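Local coordinates for dextranase (Pseudarthrobacter oxydans, PDB 6NZS), which hydrolyses internal alpha-1,6-glucosidic linkages of dextran, at residues Glu409-Arg421 and Asn446-Met459. Sequence-based numbering, arbitrary orientation.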
ATOM      1  N   GLU A 409      -1.965  10.137  -4.424  1.00 10.67           N
ATOM      2  CA  GLU A 409      -1.835  11.033  -5.573  1.00 11.71           C
ATOM      3  C   GLU A 409      -0.648  10.719  -6.469  1.00 11.59           C
ATOM      4  O   GLU A 409      -0.748  10.838  -7.701  1.00 13.51           O
ATOM      5  CB  GLU A 409      -1.655  12.472  -5.076  1.00 12.46           C
ATOM      6  CG  GLU A 409      -2.872  13.032  -4.370  1.00 12.14           C
ATOM      7  CD  GLU A 409      -2.735  13.033  -2.865  1.00 19.28           C
ATOM      8  OE1 GLU A 409      -1.722  12.509  -2.352  1.00 17.08           O
ATOM      9  OE2 GLU A 409      -3.647  13.556  -2.191  1.00 16.87           O
ATOM     10  N   ASN A 410       0.478  10.358  -5.880  1.00  9.88           N
ATOM     11  CA  ASN A 410       1.772  10.459  -6.527  1.00 11.49           C
ATOM     12  C   ASN A 410       2.299   9.083  -6.896  1.00 12.18           C
ATOM     13  O   ASN A 410       2.215   8.145  -6.096  1.00 11.73           O
ATOM     14  CB  ASN A 410       2.729  11.137  -5.558  1.00 13.76           C
ATOM     15  CG  ASN A 410       4.091  11.288  -6.118  1.00 15.61           C
ATOM     16  OD1 ASN A 410       4.294  12.035  -7.072  1.00 15.12           O
ATOM     17  ND2 ASN A 410       5.057  10.573  -5.538  1.00 19.08           N
ATOM     18  N   GLY A 411       2.876   8.974  -8.096  1.00 10.04           N
ATOM     19  CA  GLY A 411       3.405   7.724  -8.588  1.00 10.45           C
ATOM     20  C   GLY A 411       2.320   6.825  -9.151  1.00 10.40           C
ATOM     21  O   GLY A 411       1.121   7.099  -9.021  1.00  9.50           O
ATOM     22  N   PRO A 412       2.727   5.745  -9.803  1.00  9.47           N
ATOM     23  CA  PRO A 412       1.777   4.769 -10.339  1.00  8.99           C
ATOM     24  C   PRO A 412       1.390   3.773  -9.252  1.00  9.73           C
ATOM     25  O   PRO A 412       1.801   3.882  -8.098  1.00 10.87           O
ATOM     26  CB  PRO A 412       2.625   4.062 -11.393  1.00  9.52           C
ATOM     27  CG  PRO A 412       3.973   4.007 -10.737  1.00 10.87           C
ATOM     28  CD  PRO A 412       4.120   5.346 -10.052  1.00 11.32           C
ATOM     29  N   VAL A 413       0.583   2.787  -9.642  1.00  9.52           N
ATOM     30  CA  VAL A 413       0.335   1.648  -8.760  1.00  8.69           C
ATOM     31  C   VAL A 413       1.476   0.630  -8.854  1.00  9.69           C
ATOM     32  O   VAL A 413       2.190   0.386  -7.877  1.00 11.27           O
ATOM     33  CB  VAL A 413      -1.053   1.030  -9.025  1.00  8.66           C
ATOM     34  CG1 VAL A 413      -1.284  -0.164  -8.109  1.00 10.17           C
ATOM     35  CG2 VAL A 413      -2.150   2.080  -8.814  1.00 10.25           C
ATOM     36  N   ILE A 414       1.689   0.065 -10.041  1.00  8.63           N
ATOM     37  CA  ILE A 414       2.741  -0.917 -10.299  1.00  9.55           C
ATOM     38  C   ILE A 414       3.889  -0.234 -11.040  1.00 10.10           C
ATOM     39  O   ILE A 414       3.663   0.478 -12.023  1.00 11.04           O
ATOM     40  CB  ILE A 414       2.173  -2.072 -11.136  1.00  9.12           C
ATOM     41  CG1 ILE A 414       1.240  -2.934 -10.285  1.00 11.50           C
ATOM     42  CG2 ILE A 414       3.298  -2.903 -11.753  1.00 11.38           C
ATOM     43  CD1 ILE A 414       0.163  -3.660 -11.086  1.00 13.94           C
ATOM     44  N   GLN A 415       5.131  -0.470 -10.591  1.00  9.74           N
ATOM     45  CA  GLN A 415       6.322   0.163 -11.160  1.00 10.08           C
ATOM     46  C   GLN A 415       7.378  -0.895 -11.463  1.00 11.08           C
ATOM     47  O   GLN A 415       7.690  -1.715 -10.599  1.00 12.12           O
ATOM     48  CB  GLN A 415       6.908   1.132 -10.130  1.00 11.12           C
ATOM     49  CG  GLN A 415       8.186   1.850 -10.576  1.00 11.29           C
ATOM     50  CD  GLN A 415       7.929   2.768 -11.742  1.00 10.55           C
ATOM     51  OE1 GLN A 415       8.319   2.488 -12.872  1.00 11.77           O
ATOM     52  NE2 GLN A 415       7.235   3.876 -11.477  1.00 10.27           N
ATOM     53  N   TRP A 416       7.962  -0.849 -12.668  1.00 11.00           N
ATOM     54  CA  TRP A 416       9.162  -1.637 -12.948  1.00 10.78           C
ATOM     55  C   TRP A 416      10.253  -0.834 -13.647  1.00 11.67           C
ATOM     56  O   TRP A 416      11.279  -1.413 -14.036  1.00 13.14           O
ATOM     57  CB  TRP A 416       8.860  -2.953 -13.690  1.00 12.17           C
ATOM     58  CG  TRP A 416       8.412  -2.830 -15.118  1.00 12.75           C
ATOM     59  CD1 TRP A 416       9.205  -2.692 -16.228  1.00 12.03           C
ATOM     60  CD2 TRP A 416       7.059  -2.868 -15.595  1.00 12.29           C
ATOM     61  NE1 TRP A 416       8.422  -2.641 -17.360  1.00 12.25           N
ATOM     62  CE2 TRP A 416       7.104  -2.745 -17.000  1.00 12.15           C
ATOM     63  CE3 TRP A 416       5.815  -3.014 -14.969  1.00 12.40           C
ATOM     64  CZ2 TRP A 416       5.953  -2.754 -17.790  1.00 12.27           C
ATOM     65  CZ3 TRP A 416       4.667  -3.009 -15.756  1.00 14.55           C
ATOM     66  CH2 TRP A 416       4.747  -2.876 -17.151  1.00 14.40           C
ATOM     67  N   GLY A 417      10.080   0.479 -13.788  1.00 12.34           N
ATOM     68  CA  GLY A 417      11.064   1.327 -14.438  1.00 11.96           C
ATOM     69  C   GLY A 417      12.064   1.970 -13.497  1.00 13.13           C
ATOM     70  O   GLY A 417      12.527   1.332 -12.540  1.00 12.52           O
ATOM     71  N   TRP A 418      12.396   3.240 -13.777  1.00 12.40           N
ATOM     72  CA  TRP A 418      13.380   4.073 -13.073  1.00 12.93           C
ATOM     73  C   TRP A 418      14.831   3.784 -13.454  1.00 14.03           C
ATOM     74  O   TRP A 418      15.660   4.698 -13.440  1.00 14.33           O
ATOM     75  CB  TRP A 418      13.233   4.047 -11.547  1.00 13.19           C
ATOM     76  CG  TRP A 418      11.978   4.677 -10.975  1.00 11.77           C
ATOM     77  CD1 TRP A 418      11.030   4.051 -10.209  1.00 12.31           C
ATOM     78  CD2 TRP A 418      11.575   6.056 -11.068  1.00 11.93           C
ATOM     79  NE1 TRP A 418      10.051   4.948  -9.844  1.00 13.08           N
ATOM     80  CE2 TRP A 418      10.360   6.182 -10.358  1.00 11.86           C
ATOM     81  CE3 TRP A 418      12.110   7.187 -11.702  1.00 12.81           C
ATOM     82  CZ2 TRP A 418       9.679   7.394 -10.247  1.00 10.98           C
ATOM     83  CZ3 TRP A 418      11.431   8.396 -11.587  1.00 12.35           C
ATOM     84  CH2 TRP A 418      10.221   8.486 -10.872  1.00 11.64           C
ATOM     85  N   THR A 419      15.169   2.525 -13.717  1.00 12.93           N
ATOM     86  CA  THR A 419      16.496   2.144 -14.193  1.00 15.78           C
ATOM     87  C   THR A 419      16.323   0.961 -15.128  1.00 15.54           C
ATOM     88  O   THR A 419      15.300   0.268 -15.071  1.00 13.96           O
ATOM     89  CB  THR A 419      17.440   1.724 -13.046  1.00 16.83           C
ATOM     90  OG1 THR A 419      17.039   0.456 -12.502  1.00 18.03           O
ATOM     91  CG2 THR A 419      17.505   2.739 -11.926  1.00 22.10           C
ATOM     92  N   PRO A 420      17.307   0.681 -15.985  1.00 14.45           N
ATOM     93  CA  PRO A 420      17.309  -0.613 -16.677  1.00 14.57           C
ATOM     94  C   PRO A 420      17.379  -1.740 -15.653  1.00 15.04           C
ATOM     95  O   PRO A 420      18.017  -1.610 -14.606  1.00 16.18           O
ATOM     96  CB  PRO A 420      18.585  -0.560 -17.532  1.00 15.83           C
ATOM     97  CG  PRO A 420      18.871   0.896 -17.693  1.00 16.49           C
ATOM     98  CD  PRO A 420      18.429   1.537 -16.414  1.00 15.72           C
ATOM     99  N   ARG A 421      16.690  -2.846 -15.946  1.00 13.21           N
ATOM    100  CA  ARG A 421      16.614  -3.966 -15.017  1.00 14.21           C
ATOM    101  C   ARG A 421      16.651  -5.279 -15.784  1.00 14.17           C
ATOM    102  O   ARG A 421      16.300  -5.341 -16.965  1.00 14.50           O
ATOM    103  CB  ARG A 421      15.336  -3.909 -14.159  1.00 13.48           C
ATOM    104  CG  ARG A 421      15.252  -2.679 -13.282  1.00 12.64           C
ATOM    105  CD  ARG A 421      13.957  -2.641 -12.461  1.00 12.46           C
ATOM    106  NE  ARG A 421      13.739  -1.323 -11.866  1.00 11.95           N
ATOM    107  CZ  ARG A 421      14.346  -0.882 -10.768  1.00 13.47           C
ATOM    108  NH1 ARG A 421      15.219  -1.655 -10.120  1.00 14.33           N
ATOM    109  NH2 ARG A 421      14.085   0.336 -10.313  1.00 14.31           N
ATOM    110  N   ASN A 446       5.732   8.938 -14.474  1.00 10.93           N
ATOM    111  CA  ASN A 446       5.603   7.982 -13.373  1.00 12.03           C
ATOM    112  C   ASN A 446       4.185   8.026 -12.811  1.00  9.87           C
ATOM    113  O   ASN A 446       3.959   8.494 -11.695  1.00 10.34           O
ATOM    114  CB  ASN A 446       6.665   8.232 -12.271  1.00 11.93           C
ATOM    115  CG  ASN A 446       6.526   9.596 -11.604  1.00 11.57           C
ATOM    116  OD1 ASN A 446       6.255  10.601 -12.263  1.00 12.95           O
ATOM    117  ND2 ASN A 446       6.712   9.630 -10.288  1.00 12.45           N
ATOM    118  N   THR A 447       3.228   7.523 -13.582  1.00  9.73           N
ATOM    119  CA  THR A 447       1.837   7.480 -13.144  1.00  8.87           C
ATOM    120  C   THR A 447       1.154   6.335 -13.883  1.00 10.09           C
ATOM    121  O   THR A 447       1.820   5.543 -14.558  1.00 10.23           O
ATOM    122  CB  THR A 447       1.176   8.865 -13.296  1.00  9.34           C
ATOM    123  OG1 THR A 447      -0.133   8.866 -12.698  1.00  9.62           O
ATOM    124  CG2 THR A 447       1.069   9.247 -14.759  1.00 10.72           C
ATOM    125  N   CYS A 448      -0.175   6.257 -13.734  1.00  8.77           N
ATOM    126  CA  CYS A 448      -1.052   5.225 -14.291  1.00 10.16           C
ATOM    127  C   CYS A 448      -1.083   3.975 -13.424  1.00  9.55           C
ATOM    128  O   CYS A 448      -0.314   3.847 -12.467  1.00  9.50           O
ATOM    129  CB  CYS A 448      -0.700   4.834 -15.734  1.00  9.68           C
ATOM    130  SG  CYS A 448      -0.477   6.206 -16.883  1.00 10.28           S
ATOM    131  N   ILE A 449      -1.965   3.037 -13.768  1.00  8.54           N
ATOM    132  CA  ILE A 449      -2.049   1.789 -13.015  1.00  9.13           C
ATOM    133  C   ILE A 449      -0.755   0.987 -13.149  1.00  9.07           C
ATOM    134  O   ILE A 449      -0.221   0.477 -12.157  1.00  9.48           O
ATOM    135  CB  ILE A 449      -3.291   0.989 -13.448  1.00  9.11           C
ATOM    136  CG1 ILE A 449      -4.570   1.825 -13.265  1.00 10.58           C
ATOM    137  CG2 ILE A 449      -3.368  -0.320 -12.672  1.00 10.05           C
ATOM    138  CD1 ILE A 449      -4.870   2.222 -11.817  1.00 10.96           C
ATOM    139  N   LEU A 450      -0.236   0.855 -14.373  1.00  8.85           N
ATOM    140  CA  LEU A 450       1.011   0.138 -14.642  1.00  8.18           C
ATOM    141  C   LEU A 450       2.028   1.080 -15.283  1.00  9.46           C
ATOM    142  O   LEU A 450       1.678   1.895 -16.142  1.00 10.86           O
ATOM    143  CB  LEU A 450       0.759  -1.073 -15.553  1.00 10.91           C
ATOM    144  CG  LEU A 450      -0.217  -2.109 -14.999  1.00 10.60           C
ATOM    145  CD1 LEU A 450      -1.539  -2.080 -15.756  1.00 12.95           C
ATOM    146  CD2 LEU A 450       0.415  -3.500 -15.044  1.00 12.97           C
ATOM    147  N   ASN A 451       3.299   0.952 -14.891  1.00  9.57           N
ATOM    148  CA  ASN A 451       4.279   1.962 -15.275  1.00  9.98           C
ATOM    149  C   ASN A 451       5.686   1.385 -15.295  1.00 10.77           C
ATOM    150  O   ASN A 451       6.076   0.644 -14.393  1.00 11.02           O
ATOM    151  CB  ASN A 451       4.193   3.113 -14.263  1.00 10.30           C
ATOM    152  CG  ASN A 451       5.088   4.303 -14.582  1.00 10.13           C
ATOM    153  OD1 ASN A 451       5.691   4.859 -13.666  1.00 10.50           O
ATOM    154  ND2 ASN A 451       5.145   4.729 -15.845  1.00  9.46           N
ATOM    155  N   SER A 452       6.428   1.743 -16.338  1.00 11.96           N
ATOM    156  CA  SER A 452       7.890   1.763 -16.328  1.00 11.19           C
ATOM    157  C   SER A 452       8.278   3.229 -16.476  1.00 12.05           C
ATOM    158  O   SER A 452       8.274   3.773 -17.586  1.00 11.27           O
ATOM    159  CB  SER A 452       8.477   0.932 -17.461  1.00 11.79           C
ATOM    160  OG  SER A 452       9.879   1.197 -17.579  1.00 12.60           O
ATOM    161  N   SER A 453       8.578   3.877 -15.357  1.00 10.65           N
ATOM    162  CA  SER A 453       8.983   5.273 -15.404  1.00 10.73           C
ATOM    163  C   SER A 453      10.316   5.417 -16.134  1.00 11.27           C
ATOM    164  O   SER A 453      11.134   4.487 -16.181  1.00 12.58           O
ATOM    165  CB  SER A 453       9.119   5.835 -13.989  1.00 12.62           C
ATOM    166  OG  SER A 453       9.470   7.216 -14.019  1.00 12.43           O
ATOM    167  N   SER A 454      10.531   6.603 -16.699  1.00 12.43           N
ATOM    168  CA  SER A 454      11.831   6.975 -17.242  1.00 12.91           C
ATOM    169  C   SER A 454      12.865   7.047 -16.112  1.00 13.90           C
ATOM    170  O   SER A 454      12.552   6.872 -14.935  1.00 13.19           O
ATOM    171  CB  SER A 454      11.696   8.296 -17.991  1.00 13.60           C
ATOM    172  OG  SER A 454      11.159   9.291 -17.138  1.00 14.38           O
ATOM    173  N   HIS A 455      14.122   7.329 -16.478  1.00 14.59           N
ATOM    174  CA  HIS A 455      15.233   7.159 -15.544  1.00 14.83           C
ATOM    175  C   HIS A 455      15.224   8.213 -14.442  1.00 15.92           C
ATOM    176  O   HIS A 455      15.075   9.407 -14.704  1.00 16.71           O
ATOM    177  CB  HIS A 455      16.559   7.228 -16.295  1.00 16.30           C
ATOM    178  CG  HIS A 455      17.673   6.500 -15.607  1.00 16.51           C
ATOM    179  ND1 HIS A 455      18.266   6.964 -14.453  1.00 18.35           N
ATOM    180  CD2 HIS A 455      18.288   5.330 -15.904  1.00 17.59           C
ATOM    181  CE1 HIS A 455      19.205   6.114 -14.072  1.00 20.11           C
ATOM    182  NE2 HIS A 455      19.239   5.115 -14.936  1.00 18.29           N
ATOM    183  N   TRP A 456      15.437   7.762 -13.201  1.00 14.69           N
ATOM    184  CA  TRP A 456      15.454   8.677 -12.059  1.00 17.36           C
ATOM    185  C   TRP A 456      16.539   9.742 -12.184  1.00 17.27           C
ATOM    186  O   TRP A 456      16.389  10.840 -11.639  1.00 19.00           O
ATOM    187  CB  TRP A 456      15.614   7.902 -10.746  1.00 16.74           C
ATOM    188  CG  TRP A 456      16.970   7.269 -10.560  1.00 17.96           C
ATOM    189  CD1 TRP A 456      17.341   6.010 -10.920  1.00 19.20           C
ATOM    190  CD2 TRP A 456      18.126   7.870  -9.959  1.00 22.33           C
ATOM    191  NE1 TRP A 456      18.659   5.784 -10.583  1.00 21.38           N
ATOM    192  CE2 TRP A 456      19.162   6.914  -9.994  1.00 23.14           C
ATOM    193  CE3 TRP A 456      18.385   9.127  -9.399  1.00 24.49           C
ATOM    194  CZ2 TRP A 456      20.438   7.174  -9.489  1.00 25.60           C
ATOM    195  CZ3 TRP A 456      19.650   9.384  -8.898  1.00 23.73           C
ATOM    196  CH2 TRP A 456      20.662   8.412  -8.948  1.00 25.40           C
ATOM    197  N   GLU A 457      17.639   9.441 -12.878  1.00 17.84           N
ATOM    198  CA  GLU A 457      18.714  10.422 -12.997  1.00 20.83           C
ATOM    199  C   GLU A 457      18.310  11.597 -13.879  1.00 20.68           C
ATOM    200  O   GLU A 457      18.843  12.704 -13.722  1.00 22.07           O
ATOM    201  CB  GLU A 457      19.975   9.764 -13.550  1.00 24.50           C
ATOM    202  CG  GLU A 457      20.700   8.863 -12.562  1.00 24.30           C
ATOM    203  CD  GLU A 457      21.783   8.022 -13.219  1.00 27.06           C
ATOM    204  OE1 GLU A 457      21.954   8.117 -14.451  1.00 28.45           O
ATOM    205  OE2 GLU A 457      22.460   7.258 -12.500  1.00 33.65           O
ATOM    206  N   ASP A 458      17.393  11.374 -14.822  1.00 19.62           N
ATOM    207  CA  ASP A 458      16.946  12.434 -15.731  1.00 20.30           C
ATOM    208  C   ASP A 458      15.680  11.899 -16.410  1.00 19.30           C
ATOM    209  O   ASP A 458      15.754  11.210 -17.428  1.00 19.09           O
ATOM    210  CB  ASP A 458      18.006  12.802 -16.752  1.00 24.29           C
ATOM    211  CG  ASP A 458      17.589  13.969 -17.643  1.00 26.44           C
ATOM    212  OD1 ASP A 458      16.416  14.398 -17.586  1.00 24.01           O
ATOM    213  OD2 ASP A 458      18.450  14.462 -18.406  1.00 27.91           O
ATOM    214  N   MET A 459      14.527  12.237 -15.832  1.00 17.83           N
ATOM    215  CA  MET A 459      13.273  11.692 -16.338  1.00 18.43           C
ATOM    216  C   MET A 459      12.949  12.174 -17.742  1.00 18.20           C
ATOM    217  O   MET A 459      12.149  11.535 -18.429  1.00 16.15           O
ATOM    218  CB  MET A 459      12.138  12.032 -15.376  1.00 15.51           C
ATOM    219  CG  MET A 459      12.294  11.385 -14.008  1.00 17.01           C
ATOM    220  SD  MET A 459      10.989  11.825 -12.850  1.00 17.20           S
ATOM    221  CE  MET A 459       9.605  10.919 -13.535  1.00 15.30           C
TER
HETATM  222  O   HOH W   1       0.298   9.518 -10.095  1.00 11.46           O
HETATM  223  O   HOH W   2       3.494  10.820 -10.233  1.00 10.40           O
HETATM  224  O   HOH W   3       5.823  12.294  -9.342  1.00 14.93           O
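I414 and L450 lie side by side and point the same way, CD1 of I414 4.0 Å from CD2 of L450; V413 and I449 repeat the pairing one residue earlier. Branched apolar residues suit these inward positions, where F476 and V502 add to the core. W416 extends the layer: CB of S452 sits over one face of its indole, small enough for a CH-pi contact, while L450 CD2 meets the ring edge. On the other sheet face Q415 lies alongside N451 in a buried pair of amides. With CG anti to the backbone N (chi1 179°) and a bend at chi2, the Q415 amide donates from NE2 to OD1 of N451 at 2.9 Å, their planes 70° apart. Its OE1 takes two backbone N-H groups in its carbonyl plane, S453 N at 2.9 Å (nearly straight, 176°) and G417 N at 2.8 Å. A leucine in its place would probably leave both N-H groups without their acceptor and OD1 of N451 without this donor. Farther out, W418 lays its six-membered ring over CB of S453, with M459 SD at the ring edge and NE1 held by D389. W418 O accepts W456 N at 3.1 Å and lies over one face of the H455 ring. Parallel strands 414-415 and 450-452, stacked in register with like residues aligned, are characteristic of successive coils of the right-handed beta-helix in glycosyl hydrolase family 49.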